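Putative enoyl-CoA hydratase (Streptomyces coelicolor A3, PDB 3G64) probably acts as an enoyl-CoA hydratase, adding water to the double bond of an enoyl-CoA thioester, as a member of the crotonase-like enoyl-CoA hydratase/isomerase family. Local coordinates at the interface of chains A and B. Numbering follows the deposited sequence. Chains: chain A/B, Putative enoyl-CoA hydratase.

The interface of chains A and B. Residues chain A 230-231, 234-235; chain B 163-164, 167, 172, 175-176, 179.
A:Glu234 reaches B:Ala163 and B:Tyr164 through a shared water, water 2. This is a subunit contact between two copies of a crotonase-family protein. The deposited assembly is a trimer, the usual building unit of this family. Carboxylate oxygen OE1 of A:Glu234 lies 2.5 Å from water 2. The backbone N of B:Ala163 donates to the same water at 2.8 Å. The N of B:Tyr164 also donates to it, over a longer distance. Both bonds are bent, with 122° at H for B:Ala163 and 142° for B:Tyr164. OE1 is close to the N of B:Tyr164 too, but that N-H points away from it, so the water makes the link. Both amides belong to the first turn of helix 162-170. The positive end of that helix would probably help to stabilise a negative carboxylate here.

The end of A helix 221-234 and the residue after it pack on B helices 162-170 and 172-181.

A second water bridges backbone carbonyls. Water 1 lies 2.7 Å from the carbonyl O of B:Ala163 and also bonds O of A:Leu231.

The side chain of A:Leu231 is the main apolar plug. CG stands anti to the carbonyl carbon (chi1 -82°), and the two methyls then part between the B helices. CD2 meets ring atom CG of B:Pro167 at 3.7 Å. It also touches CD1 of B:Leu179 at 3.9 Å and the methyl of B:Ala163. CD1 faces B:Thr176, 3.7 Å from its OG1. An alanine here would probably open a gap at the subunit contact, where the methyls sit between the two B helices, and leave B:Pro167 and B:Leu179 without their apolar mate.

The hydroxyl of B:Thr176 is bound within its own helix: OG1 donates to O of B:Leu172 at 2.8 Å. Next to it, A:Leu235 and B:Leu172 meet tip to tip, their side chains roughly perpendicular. CD1 of A:Leu235 is 4.0 Å from CD2 of B:Leu172. The other methyl of A:Leu235, CD2, leans on CB of B:Pro167.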
loop_
_atom_site.group_PDB
_atom_site.type_symbol
_atom_site.label_atom_id
_atom_site.label_comp_id
_atom_site.label_asym_id
_atom_site.label_seq_id
_atom_site.Cartn_x
_atom_site.Cartn_y
_atom_site.Cartn_z
ATOM N N LEU A 230 -16.531 -2.250 0.796
ATOM C CA LEU A 230 -15.730 -2.644 -0.378
ATOM C C LEU A 230 -14.240 -2.319 -0.224
ATOM O O LEU A 230 -13.392 -3.079 -0.667
ATOM C CB LEU A 230 -16.306 -2.066 -1.687
ATOM C CG LEU A 230 -17.305 -3.034 -2.365
ATOM C CD1 LEU A 230 -18.408 -3.505 -1.407
ATOM C CD2 LEU A 230 -17.918 -2.406 -3.583
ATOM N N LEU A 231 -13.926 -1.185 0.395
ATOM C CA LEU A 231 -12.533 -0.874 0.716
ATOM C C LEU A 231 -11.926 -1.994 1.569
ATOM O O LEU A 231 -10.844 -2.527 1.295
ATOM C CB LEU A 231 -12.452 0.452 1.498
ATOM C CG LEU A 231 -12.504 1.698 0.616
ATOM C CD1 LEU A 231 -12.866 2.958 1.442
ATOM C CD2 LEU A 231 -11.194 1.861 -0.155
ATOM N N GLU A 234 -11.769 -5.490 -0.286
ATOM C CA GLU A 234 -10.935 -5.552 -1.493
ATOM C C GLU A 234 -9.453 -5.367 -1.185
ATOM O O GLU A 234 -8.613 -5.633 -2.051
ATOM C CB GLU A 234 -11.413 -4.541 -2.578
ATOM C CG GLU A 234 -12.799 -4.942 -3.102
ATOM C CD GLU A 234 -13.374 -4.003 -4.155
ATOM O OE1 GLU A 234 -12.648 -3.086 -4.621
ATOM O OE2 GLU A 234 -14.561 -4.209 -4.526
ATOM N N LEU A 235 -9.123 -4.955 0.047
ATOM C CA LEU A 235 -7.737 -5.039 0.504
ATOM C C LEU A 235 -7.262 -6.500 0.477
ATOM O O LEU A 235 -6.054 -6.776 0.405
ATOM C CB LEU A 235 -7.572 -4.492 1.936
ATOM C CG LEU A 235 -7.678 -2.963 2.011
ATOM C CD1 LEU A 235 -7.767 -2.574 3.487
ATOM C CD2 LEU A 235 -6.473 -2.298 1.345
ATOM N N ALA B 163 -12.153 1.134 -5.362
ATOM C CA ALA B 163 -11.833 0.720 -3.983
ATOM C C ALA B 163 -10.641 -0.248 -3.896
ATOM O O ALA B 163 -9.951 -0.325 -2.866
ATOM C CB ALA B 163 -13.054 0.105 -3.289
ATOM N N TYR B 164 -10.396 -0.978 -4.975
ATOM C CA TYR B 164 -9.220 -1.825 -5.056
ATOM C C TYR B 164 -8.008 -0.918 -5.375
ATOM O O TYR B 164 -6.986 -0.929 -4.673
ATOM C CB TYR B 164 -9.447 -2.924 -6.132
ATOM C CG TYR B 164 -8.210 -3.708 -6.482
ATOM C CD1 TYR B 164 -7.905 -4.919 -5.818
ATOM C CD2 TYR B 164 -7.313 -3.232 -7.435
ATOM C CE1 TYR B 164 -6.753 -5.633 -6.117
ATOM C CE2 TYR B 164 -6.159 -3.943 -7.733
ATOM C CZ TYR B 164 -5.888 -5.149 -7.074
ATOM O OH TYR B 164 -4.723 -5.849 -7.369
ATOM N N PRO B 167 -6.576 2.668 -2.645
ATOM C CA PRO B 167 -5.696 2.426 -1.496
ATOM C C PRO B 167 -4.310 1.948 -1.876
ATOM O O PRO B 167 -3.356 2.219 -1.121
ATOM C CB PRO B 167 -6.402 1.303 -0.707
ATOM C CG PRO B 167 -7.750 1.174 -1.273
ATOM C CD PRO B 167 -7.768 1.803 -2.638
ATOM N N LEU B 172 -4.648 3.491 2.460
ATOM C CA LEU B 172 -6.043 3.329 2.895
ATOM C C LEU B 172 -6.703 4.581 3.544
ATOM O O LEU B 172 -7.917 4.781 3.392
ATOM C CB LEU B 172 -6.128 2.136 3.861
ATOM C CG LEU B 172 -7.489 1.874 4.494
ATOM C CD1 LEU B 172 -8.518 1.474 3.382
ATOM C CD2 LEU B 172 -7.313 0.758 5.569
ATOM N N ALA B 175 -7.499 7.023 0.729
ATOM C CA ALA B 175 -8.514 6.419 -0.132
ATOM C C ALA B 175 -9.902 6.479 0.509
ATOM O O ALA B 175 -10.897 6.759 -0.160
ATOM C CB ALA B 175 -8.135 4.928 -0.486
ATOM N N THR B 176 -9.968 6.218 1.811
ATOM C CA THR B 176 -11.253 6.239 2.506
ATOM C C THR B 176 -11.861 7.643 2.430
ATOM O O THR B 176 -13.031 7.809 2.062
ATOM C CB THR B 176 -11.105 5.809 3.967
ATOM O OG1 THR B 176 -10.640 4.447 4.003
ATOM C CG2 THR B 176 -12.434 5.885 4.671
ATOM N N LEU B 179 -12.876 8.522 -1.339
ATOM C CA LEU B 179 -13.974 7.759 -1.925
ATOM C C LEU B 179 -15.236 7.972 -1.127
ATOM O O LEU B 179 -16.328 7.886 -1.647
ATOM C CB LEU B 179 -13.658 6.246 -1.993
ATOM C CG LEU B 179 -12.598 5.802 -3.010
ATOM C CD1 LEU B 179 -12.365 4.310 -2.963
ATOM C CD2 LEU B 179 -13.017 6.204 -4.386
HETATM O O HOH W 1 -8.985 -2.296 -1.328
HETATM O O HOH W 2 -13.279 -1.275 -6.282
#